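Local coordinates for protein BauA (Acinetobacter baumannii, PDB 6HCP) that takes up the iron siderophore complex ferric preacinetobactin across the outer membrane, as a member of the TonB-dependent receptor family, at residues G208-G213 with S221-L226; Y180-Q185 with D214-D219; K75-I80 with T130-F135. One frame throughout, in Å; residues are numbered along the deposited sequence.

Interaction 1: G208-G213 with S221-L226; sequences GMYRDG and SKESRL. With C8E ((hydroxyethyloxy)tri(ethyloxy)octane), chain B.
Met209 and Leu226 pair as antiparallel neighbours, with Met209 N 2.8 Å from Leu226 O and a return bond from Leu226 N to Met209 O. The same two-way bonding holds Arg211 to Ser224, and Lys222 N still reaches Gly213 O at 3.1 Å, although the opposite bond there is weak. Gly213 has a positive phi of 138°, where a side chain would strike the preceding carbonyl, and the chain turns a corner.

The packed face looks into the barrel. Met209 is bent at chi2 and chi3, and its CE touches Ser224 CB at 3.8 Å and Leu226 CB, the two side chains of Met209 and Leu226 crossing at about a right angle. Arg211 lays one face of its guanidinium over Ser224 CB, while a water takes the N-H of Arg211 NE at 2.7 Å and also meets Ser224 OG. The far nitrogens of Arg211 go to the plug, NH1 to Ser131 and NH2 to Glu133.

The other face is more open to solvent and polar, with water and detergent on it. Tyr210 has CG anti to its backbone N (chi1 180°), and its ring edge receives Arg225 CG, 3.3 Å from Tyr210 CD1. Tyr210 OH donates to Glu223 OE2 at 3.2 Å from above the carboxylate plane; Arg225 NH2 comes to the same oxygen from the opposite face, making a salt bridge at 3.0 Å. A second water donates to Glu223 OE1, and the octyl tail of a detergent molecule packs on Arg225 CB.

Two donors on one oxygen would steady the negative charge of Glu223 beside Asp212, and the inner arginine ties this barrel hairpin electrostatically to the plug.

Interaction 2: Y180-Q185 with D214-D219; sequences YMSDAQ and DAAVND
Ser182 and Asp183, joined by a cis peptide, turn the tight hairpin between strands 173-181 and 184-196 so that its backbone meets the loop at Asp214, Ala215 and Ala216. Ala184 N donates to Asp214 O at 2.9 Å. Asp183 N reaches Ala215 O at 3.1 Å from almost directly above the carbonyl plane, with a C=O...N angle of only 93°.

Side chains add small contacts, one between methyl and methylene carbons, the others of carbon against carbonyl oxygen. Ala184 CB lies 4.1 Å from Asp214 CB, and Ala216 CB rests against Ser182 O at 3.8 Å. Gln185 CB lies beside Asp214 O; the chain then runs extended, CG anti to its backbone N (chi1 -165°), to bond through NE2 with Lys222 O. Ser182 OG is held by the backbone N of Tyr698 on strand 697-705.

Two waters bridge turn and loop. One donates to Ala184 O and accepts from Asp214 N at 3.0 Å; another sits 3.0 Å from Asp183 OD2 and 2.9 Å from Ala216 O. Asp183 OD2 also forms a salt bridge with Lys679 of a second subunit.

Backbone groups and water thus do most of the joining between turn and loop, at a barrel rim that, from the strand order of this family, is probably the extracellular one, while the carboxylate of Asp183 is probably stabilised by the lysine of the neighbouring copy.

Interaction 3: K75-I80 with T130-F135; sequences KQAKDI and TSPEMF
Thr130 meets Ile80 at the start of the second segment: the two side chains lie side by side and point the same way, with Thr130 CB 3.8 Å from Ile80 CG1. Ile80 has CG1 anti to its carbonyl carbon (chi1 -63°), which also brings CG1 close to Thr130 O. The same carbonyl takes a CA-H...O contact from Asp79, Asp79 CA to Thr130 O being 3.3 Å.

Ser131 follows. Its OG lies 3.5 Å from Lys78 O but gives its hydrogen bond within the segment, to the syn lone pair of Glu133 OE1 at 2.6 Å.

Pro132 then brings its ring up to the loop. Pro132 CG sits 3.4 Å from Ala77 O and CD lies against the carbonyl carbon of Lys78, while CB slides past Ile80 CD1 at 4.1 Å, the two side chains running in opposite directions. Beyond it the chain curls back, and Phe135 N bonds to Pro132 O at 3.2 Å.

The 75-80 loop links two short plug helices. Gln76 ends helix 69-75 in a Schellman motif, and Asp79 OD1 caps the backbone N of Glu82 in helix 81-84. Phe135 opens strand 135-142, which lies between strands 64-68 and 159-165 in the plug sheet, and both Phe135 and Ile80 pack on Leu163 of the latter strand.

In the fold
The centre of interaction 3 is nearest the chain's centre, about 12 Å from it, against about 20 and 24 Å for those of interactions 1 and 2. Interaction 3 joins two plug loops by apolar and carbonyl contacts with no clear hydrogen bond. Interaction 1 lies in the barrel wall and interaction 2 at its rim; both rely on backbone bonds, regular strand pairing in one, an irregular turn-to-loop junction in the other. Strand 184-196 of interaction 2 neighbours strand 202-212 of interaction 1, whose two strands the 214-219 loop connects, and Gln185 packs on Arg211. That arginine connects wall and plug, whereas 75-80 meets 180-185 by packing of Lys78. Only interaction 2 touches another subunit; detergent lies along interaction 1.

Interaction 1: G208-G213 with S221-L226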
loop_
_atom_site.group_PDB
_atom_site.type_symbol
_atom_site.label_atom_id
_atom_site.label_comp_id
_atom_site.label_asym_id
_atom_site.label_seq_id
_atom_site.Cartn_x
_atom_site.Cartn_y
_atom_site.Cartn_z
ATOM N N GLY A 208 5.294 -29.847 -15.652
ATOM C CA GLY A 208 4.038 -30.012 -14.977
ATOM C C GLY A 208 3.774 -28.831 -14.055
ATOM O O GLY A 208 4.686 -28.336 -13.416
ATOM N N MET A 209 2.561 -28.279 -14.124
ATOM C CA MET A 209 2.203 -27.086 -13.355
ATOM C C MET A 209 0.763 -27.222 -12.876
ATOM O O MET A 209 -0.114 -27.806 -13.537
ATOM C CB MET A 209 2.403 -25.824 -14.199
ATOM C CG MET A 209 1.937 -24.515 -13.533
ATOM S SD MET A 209 0.161 -24.308 -13.632
ATOM C CE MET A 209 -0.075 -23.958 -15.380
ATOM N N TYR A 210 0.549 -26.798 -11.631
ATOM C CA TYR A 210 -0.774 -26.716 -11.071
ATOM C C TYR A 210 -0.810 -25.464 -10.198
ATOM O O TYR A 210 0.108 -25.230 -9.446
ATOM C CB TYR A 210 -1.129 -27.946 -10.222
ATOM C CG TYR A 210 -2.507 -27.906 -9.612
ATOM C CD1 TYR A 210 -3.624 -27.930 -10.422
ATOM C CD2 TYR A 210 -2.713 -27.762 -8.248
ATOM C CE1 TYR A 210 -4.904 -27.830 -9.912
ATOM C CE2 TYR A 210 -3.993 -27.649 -7.718
ATOM C CZ TYR A 210 -5.096 -27.719 -8.552
ATOM O OH TYR A 210 -6.385 -27.612 -8.104
ATOM N N ARG A 211 -1.883 -24.691 -10.298
ATOM C CA ARG A 211 -2.120 -23.666 -9.305
ATOM C C ARG A 211 -3.616 -23.467 -9.130
ATOM O O ARG A 211 -4.411 -23.724 -10.038
ATOM C CB ARG A 211 -1.354 -22.380 -9.631
ATOM C CG ARG A 211 -1.672 -21.754 -10.966
ATOM C CD ARG A 211 -0.756 -20.566 -11.206
ATOM N NE ARG A 211 -1.022 -20.096 -12.541
ATOM C CZ ARG A 211 -0.285 -20.383 -13.608
ATOM N NH1 ARG A 211 -0.720 -20.002 -14.798
ATOM N NH2 ARG A 211 0.921 -20.912 -13.462
ATOM N N ASP A 212 -4.002 -23.038 -7.921
ATOM C CA ASP A 212 -5.397 -22.915 -7.613
ATOM C C ASP A 212 -5.547 -21.998 -6.404
ATOM O O ASP A 212 -4.711 -22.015 -5.500
ATOM C CB ASP A 212 -6.002 -24.295 -7.302
ATOM C CG ASP A 212 -7.505 -24.310 -7.099
ATOM O OD1 ASP A 212 -8.210 -23.686 -7.911
ATOM O OD2 ASP A 212 -7.938 -24.815 -6.036
ATOM N N GLY A 213 -6.650 -21.247 -6.386
ATOM C CA GLY A 213 -7.057 -20.481 -5.224
ATOM C C GLY A 213 -7.567 -19.103 -5.592
ATOM O O GLY A 213 -7.535 -18.682 -6.758
ATOM N N SER A 221 -11.562 -16.838 -8.289
ATOM C CA SER A 221 -10.523 -17.813 -8.084
ATOM C C SER A 221 -10.086 -18.373 -9.440
ATOM O O SER A 221 -10.865 -18.404 -10.387
ATOM C CB SER A 221 -10.999 -18.906 -7.151
ATOM O OG SER A 221 -12.023 -19.653 -7.762
ATOM N N LYS A 222 -8.805 -18.716 -9.535
ATOM C CA LYS A 222 -8.166 -19.111 -10.783
ATOM C C LYS A 222 -7.449 -20.441 -10.589
ATOM O O LYS A 222 -6.667 -20.580 -9.654
ATOM C CB LYS A 222 -7.150 -18.055 -11.207
ATOM C CG LYS A 222 -7.737 -16.701 -11.562
ATOM C CD LYS A 222 -6.655 -15.712 -11.851
ATOM C CE LYS A 222 -7.155 -14.389 -12.367
ATOM N NZ LYS A 222 -6.055 -13.397 -12.417
ATOM N N GLU A 223 -7.804 -21.422 -11.426
ATOM C CA GLU A 223 -7.170 -22.724 -11.444
ATOM C C GLU A 223 -6.546 -22.954 -12.828
ATOM O O GLU A 223 -7.148 -22.643 -13.870
ATOM C CB GLU A 223 -8.185 -23.797 -11.061
ATOM C CG GLU A 223 -7.606 -25.199 -11.120
ATOM C CD GLU A 223 -8.606 -26.336 -10.984
ATOM O OE1 GLU A 223 -9.831 -26.102 -11.178
ATOM O OE2 GLU A 223 -8.151 -27.465 -10.716
ATOM N N SER A 224 -5.262 -23.302 -12.832
ATOM C CA SER A 224 -4.561 -23.682 -14.053
ATOM C C SER A 224 -3.884 -25.031 -13.837
ATOM O O SER A 224 -3.377 -25.313 -12.743
ATOM C CB SER A 224 -3.552 -22.634 -14.454
ATOM O OG SER A 224 -4.140 -21.346 -14.511
ATOM N N ARG A 225 -3.754 -25.789 -14.921
ATOM C CA ARG A 225 -3.003 -27.036 -14.897
ATOM C C ARG A 225 -2.361 -27.218 -16.267
ATOM O O ARG A 225 -2.991 -26.947 -17.279
ATOM C CB ARG A 225 -3.881 -28.273 -14.665
ATOM C CG ARG A 225 -4.797 -28.255 -13.453
ATOM C CD ARG A 225 -5.327 -29.661 -13.148
ATOM N NE ARG A 225 -6.446 -29.668 -12.200
ATOM C CZ ARG A 225 -7.440 -30.557 -12.185
ATOM N NH1 ARG A 225 -7.440 -31.570 -13.037
ATOM N NH2 ARG A 225 -8.496 -30.338 -11.419
ATOM N N LEU A 226 -1.148 -27.759 -16.271
ATOM C CA LEU A 226 -0.454 -28.085 -17.505
ATOM C C LEU A 226 0.435 -29.310 -17.297
ATOM O O LEU A 226 1.163 -29.422 -16.307
ATOM C CB LEU A 226 0.384 -26.884 -17.930
ATOM C CG LEU A 226 1.220 -27.074 -19.193
ATOM C CD1 LEU A 226 0.313 -27.250 -20.401
ATOM C CD2 LEU A 226 2.157 -25.889 -19.395
HETATM C C1 C8E B . -5.974 -31.666 -16.515
HETATM C C2 C8E B . -4.807 -30.907 -17.110
HETATM C C3 C8E B . -3.452 -31.567 -16.853
HETATM C C4 C8E B . -3.199 -31.831 -15.370
HETATM C C5 C8E B . -1.729 -32.147 -15.094
HETATM C C6 C8E B . -1.338 -31.768 -13.670
HETATM C C7 C8E B . 0.167 -31.848 -13.443
HETATM C C8 C8E B . 0.507 -31.536 -11.986
HETATM O O9 C8E B . 1.830 -30.996 -11.876
HETATM C C10 C8E B . 2.197 -30.623 -10.549
HETATM C C11 C8E B . 3.701 -30.472 -10.480
HETATM O O12 C8E B . 4.028 -29.469 -9.528
HETATM O O HOH W 1 -3.411 -18.784 -12.708
HETATM O O HOH W 2 -11.224 -24.331 -9.292
#

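Interaction 2: Y180-Q185 with D214-D219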
loop_
_atom_site.group_PDB
_atom_site.type_symbol
_atom_site.label_atom_id
_atom_site.label_comp_id
_atom_site.label_asym_id
_atom_site.label_seq_id
_atom_site.Cartn_x
_atom_site.Cartn_y
_atom_site.Cartn_z
ATOM N N TYR A 180 2.952 -18.203 -5.417
ATOM C CA TYR A 180 1.840 -17.566 -4.764
ATOM C C TYR A 180 1.402 -16.363 -5.619
ATOM O O TYR A 180 2.230 -15.635 -6.169
ATOM C CB TYR A 180 2.250 -17.118 -3.352
ATOM C CG TYR A 180 1.383 -16.057 -2.741
ATOM C CD1 TYR A 180 0.247 -16.366 -2.019
ATOM C CD2 TYR A 180 1.690 -14.722 -2.915
ATOM C CE1 TYR A 180 -0.553 -15.373 -1.475
ATOM C CE2 TYR A 180 0.906 -13.721 -2.377
ATOM C CZ TYR A 180 -0.208 -14.046 -1.631
ATOM O OH TYR A 180 -0.965 -13.014 -1.145
ATOM N N MET A 181 0.089 -16.155 -5.658
ATOM C CA MET A 181 -0.476 -14.928 -6.149
ATOM C C MET A 181 -1.614 -14.534 -5.212
ATOM O O MET A 181 -2.383 -15.370 -4.764
ATOM C CB MET A 181 -0.999 -15.078 -7.589
ATOM C CG MET A 181 -1.676 -13.822 -8.109
ATOM S SD MET A 181 -2.007 -13.884 -9.916
ATOM C CE MET A 181 -3.044 -15.330 -10.080
ATOM N N SER A 182 -1.683 -13.248 -4.872
ATOM C CA SER A 182 -2.728 -12.767 -3.971
ATOM C C SER A 182 -4.101 -12.997 -4.603
ATOM O O SER A 182 -4.219 -13.023 -5.840
ATOM C CB SER A 182 -2.495 -11.317 -3.620
ATOM O OG SER A 182 -2.540 -10.475 -4.760
ATOM N N ASP A 183 -5.123 -13.271 -3.783
ATOM C CA ASP A 183 -5.069 -13.296 -2.322
ATOM C C ASP A 183 -4.583 -14.653 -1.783
ATOM O O ASP A 183 -4.107 -14.722 -0.640
ATOM C CB ASP A 183 -6.449 -13.002 -1.736
ATOM C CG ASP A 183 -6.841 -11.539 -1.768
ATOM O OD1 ASP A 183 -5.935 -10.726 -1.885
ATOM O OD2 ASP A 183 -8.049 -11.251 -1.639
ATOM N N ALA A 184 -4.898 -15.762 -2.458
ATOM C CA ALA A 184 -4.581 -17.093 -1.892
ATOM C C ALA A 184 -4.399 -18.162 -2.975
ATOM O O ALA A 184 -4.890 -19.281 -2.832
ATOM C CB ALA A 184 -5.645 -17.499 -0.891
ATOM N N GLN A 185 -3.722 -17.808 -4.070
ATOM C CA GLN A 185 -3.467 -18.782 -5.124
ATOM C C GLN A 185 -2.083 -19.392 -4.918
ATOM O O GLN A 185 -1.087 -18.696 -4.939
ATOM C CB GLN A 185 -3.523 -18.169 -6.524
ATOM C CG GLN A 185 -3.619 -19.254 -7.588
ATOM C CD GLN A 185 -3.167 -18.800 -8.950
ATOM O OE1 GLN A 185 -2.055 -18.301 -9.110
ATOM N NE2 GLN A 185 -4.014 -19.046 -9.947
ATOM N N ASP A 214 -7.953 -18.360 -4.554
ATOM C CA ASP A 214 -8.476 -17.022 -4.660
ATOM C C ASP A 214 -7.458 -16.111 -5.329
ATOM O O ASP A 214 -6.296 -16.072 -4.946
ATOM C CB ASP A 214 -8.797 -16.450 -3.280
ATOM C CG ASP A 214 -9.965 -17.127 -2.608
ATOM O OD1 ASP A 214 -10.730 -17.797 -3.314
ATOM O OD2 ASP A 214 -10.183 -16.841 -1.429
ATOM N N ALA A 215 -7.949 -15.308 -6.268
ATOM C CA ALA A 215 -7.116 -14.353 -7.001
ATOM C C ALA A 215 -7.323 -12.963 -6.398
ATOM O O ALA A 215 -7.846 -12.836 -5.282
ATOM C CB ALA A 215 -7.478 -14.362 -8.479
ATOM N N ALA A 216 -6.912 -11.922 -7.138
ATOM C CA ALA A 216 -6.822 -10.582 -6.563
ATOM C C ALA A 216 -8.157 -9.852 -6.655
ATOM O O ALA A 216 -8.399 -8.887 -5.943
ATOM C CB ALA A 216 -5.723 -9.806 -7.222
ATOM N N VAL A 217 -9.040 -10.311 -7.540
ATOM C CA VAL A 217 -10.363 -9.748 -7.642
ATOM C C VAL A 217 -11.258 -10.380 -6.570
ATOM O O VAL A 217 -11.197 -11.595 -6.366
ATOM C CB VAL A 217 -10.913 -9.955 -9.069
ATOM C CG1 VAL A 217 -12.396 -9.639 -9.191
ATOM C CG2 VAL A 217 -10.114 -9.129 -10.067
ATOM N N ASN A 218 -12.209 -9.603 -6.034
ATOM C CA ASN A 218 -13.191 -10.141 -5.069
ATOM C C ASN A 218 -13.936 -11.341 -5.668
ATOM O O ASN A 218 -14.461 -11.258 -6.773
ATOM C CB ASN A 218 -14.238 -9.115 -4.646
ATOM C CG ASN A 218 -13.678 -7.960 -3.838
ATOM O OD1 ASN A 218 -12.571 -8.029 -3.315
ATOM N ND2 ASN A 218 -14.442 -6.885 -3.740
ATOM N N ASP A 219 -13.991 -12.437 -4.899
ATOM C CA ASP A 219 -14.793 -13.623 -5.215
ATOM C C ASP A 219 -14.368 -14.251 -6.554
ATOM O O ASP A 219 -15.130 -15.006 -7.154
ATOM C CB ASP A 219 -16.275 -13.287 -5.349
ATOM C CG ASP A 219 -16.932 -12.910 -4.032
ATOM O OD1 ASP A 219 -16.428 -13.372 -2.981
ATOM O OD2 ASP A 219 -17.859 -12.060 -4.068
HETATM O O HOH W 3 -9.779 -9.830 -3.616
HETATM O O HOH W 4 -7.958 -19.875 -1.963
#

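Interaction 3: K75-I80 with T130-F135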
loop_
_atom_site.group_PDB
_atom_site.type_symbol
_atom_site.label_atom_id
_atom_site.label_comp_id
_atom_site.label_asym_id
_atom_site.label_seq_id
_atom_site.Cartn_x
_atom_site.Cartn_y
_atom_site.Cartn_z
ATOM N N LYS A 75 8.955 -12.292 -14.998
ATOM C CA LYS A 75 7.675 -11.579 -14.856
ATOM C C LYS A 75 6.681 -12.367 -13.994
ATOM O O LYS A 75 5.603 -11.848 -13.635
ATOM C CB LYS A 75 7.074 -11.317 -16.249
ATOM C CG LYS A 75 7.934 -10.485 -17.178
ATOM C CD LYS A 75 8.256 -9.080 -16.662
ATOM C CE LYS A 75 7.020 -8.204 -16.637
ATOM N NZ LYS A 75 7.291 -6.820 -16.178
ATOM N N GLN A 76 6.975 -13.648 -13.739
ATOM C CA GLN A 76 5.978 -14.591 -13.172
ATOM C C GLN A 76 4.699 -14.560 -14.034
ATOM O O GLN A 76 3.568 -14.579 -13.525
ATOM C CB GLN A 76 5.682 -14.281 -11.692
ATOM C CG GLN A 76 6.933 -14.157 -10.818
ATOM C CD GLN A 76 6.626 -14.211 -9.331
ATOM O OE1 GLN A 76 5.971 -15.119 -8.845
ATOM N NE2 GLN A 76 6.965 -13.147 -8.624
ATOM N N ALA A 77 4.888 -14.557 -15.353
ATOM C CA ALA A 77 3.801 -14.436 -16.309
ATOM C C ALA A 77 2.883 -15.659 -16.223
ATOM O O ALA A 77 3.331 -16.818 -16.276
ATOM C CB ALA A 77 4.369 -14.263 -17.701
ATOM N N LYS A 78 1.587 -15.386 -16.123
ATOM C CA LYS A 78 0.559 -16.394 -15.954
ATOM C C LYS A 78 -0.131 -16.693 -17.299
ATOM O O LYS A 78 -0.912 -17.629 -17.404
ATOM C CB LYS A 78 -0.454 -15.892 -14.926
ATOM C CG LYS A 78 0.108 -15.572 -13.540
ATOM C CD LYS A 78 0.270 -16.798 -12.651
ATOM C CE LYS A 78 0.836 -16.506 -11.265
ATOM N NZ LYS A 78 2.269 -16.128 -11.329
ATOM N N ASP A 79 0.086 -15.828 -18.297
ATOM C CA ASP A 79 -0.505 -16.003 -19.619
ATOM C C ASP A 79 0.350 -15.248 -20.638
ATOM O O ASP A 79 1.370 -14.671 -20.288
ATOM C CB ASP A 79 -1.981 -15.590 -19.627
ATOM C CG ASP A 79 -2.247 -14.113 -19.378
ATOM O OD1 ASP A 79 -1.332 -13.309 -19.591
ATOM O OD2 ASP A 79 -3.362 -13.790 -18.909
ATOM N N ILE A 80 0.018 -15.390 -21.927
ATOM C CA ILE A 80 0.868 -14.868 -22.972
ATOM C C ILE A 80 0.845 -13.336 -22.954
ATOM O O ILE A 80 1.865 -12.700 -23.191
ATOM C CB ILE A 80 0.460 -15.438 -24.343
ATOM C CG1 ILE A 80 0.657 -16.955 -24.378
ATOM C CG2 ILE A 80 1.246 -14.738 -25.432
ATOM C CD1 ILE A 80 2.058 -17.404 -24.000
ATOM N N THR A 130 -3.308 -19.278 -22.625
ATOM C CA THR A 130 -2.166 -20.138 -22.603
ATOM C C THR A 130 -1.251 -19.740 -21.442
ATOM O O THR A 130 -0.637 -18.680 -21.482
ATOM C CB THR A 130 -1.420 -20.112 -23.949
ATOM O OG1 THR A 130 -2.319 -20.587 -24.953
ATOM C CG2 THR A 130 -0.178 -20.978 -23.930
ATOM N N SER A 131 -1.034 -20.680 -20.509
ATOM C CA SER A 131 -0.004 -20.504 -19.466
ATOM C C SER A 131 1.354 -20.883 -20.047
ATOM O O SER A 131 1.476 -21.830 -20.823
ATOM C CB SER A 131 -0.339 -21.291 -18.203
ATOM O OG SER A 131 0.428 -20.808 -17.098
ATOM N N PRO A 132 2.394 -20.054 -19.861
ATOM C CA PRO A 132 3.593 -20.191 -20.685
ATOM C C PRO A 132 4.735 -21.108 -20.205
ATOM O O PRO A 132 5.839 -21.043 -20.784
ATOM C CB PRO A 132 4.126 -18.756 -20.735
ATOM C CG PRO A 132 3.684 -18.145 -19.427
ATOM C CD PRO A 132 2.345 -18.775 -19.128
ATOM N N GLU A 133 4.444 -22.042 -19.296
ATOM C CA GLU A 133 5.515 -22.853 -18.663
ATOM C C GLU A 133 6.205 -23.781 -19.671
ATOM O O GLU A 133 7.318 -24.214 -19.430
ATOM C CB GLU A 133 4.958 -23.685 -17.512
ATOM C CG GLU A 133 4.734 -22.866 -16.254
ATOM C CD GLU A 133 3.410 -22.128 -16.221
ATOM O OE1 GLU A 133 2.616 -22.257 -17.203
ATOM O OE2 GLU A 133 3.119 -21.502 -15.180
ATOM N N MET A 134 5.544 -24.128 -20.771
ATOM C CA MET A 134 6.133 -25.129 -21.673
ATOM C C MET A 134 6.938 -24.485 -22.802
ATOM O O MET A 134 7.444 -25.201 -23.676
ATOM C CB MET A 134 5.066 -26.072 -22.242
ATOM C CG MET A 134 4.017 -25.407 -23.101
ATOM S SD MET A 134 2.792 -26.613 -23.720
ATOM C CE MET A 134 3.684 -27.326 -25.090
ATOM N N PHE A 135 7.167 -23.164 -22.752
ATOM C CA PHE A 135 7.814 -22.509 -23.889
ATOM C C PHE A 135 9.203 -21.987 -23.540
ATOM O O PHE A 135 9.401 -21.305 -22.522
ATOM C CB PHE A 135 6.901 -21.422 -24.463
ATOM C CG PHE A 135 5.539 -21.950 -24.823
ATOM C CD1 PHE A 135 5.385 -22.846 -25.873
ATOM C CD2 PHE A 135 4.415 -21.588 -24.091
ATOM C CE1 PHE A 135 4.150 -23.418 -26.138
ATOM C CE2 PHE A 135 3.177 -22.139 -24.377
ATOM C CZ PHE A 135 3.049 -23.070 -25.382
#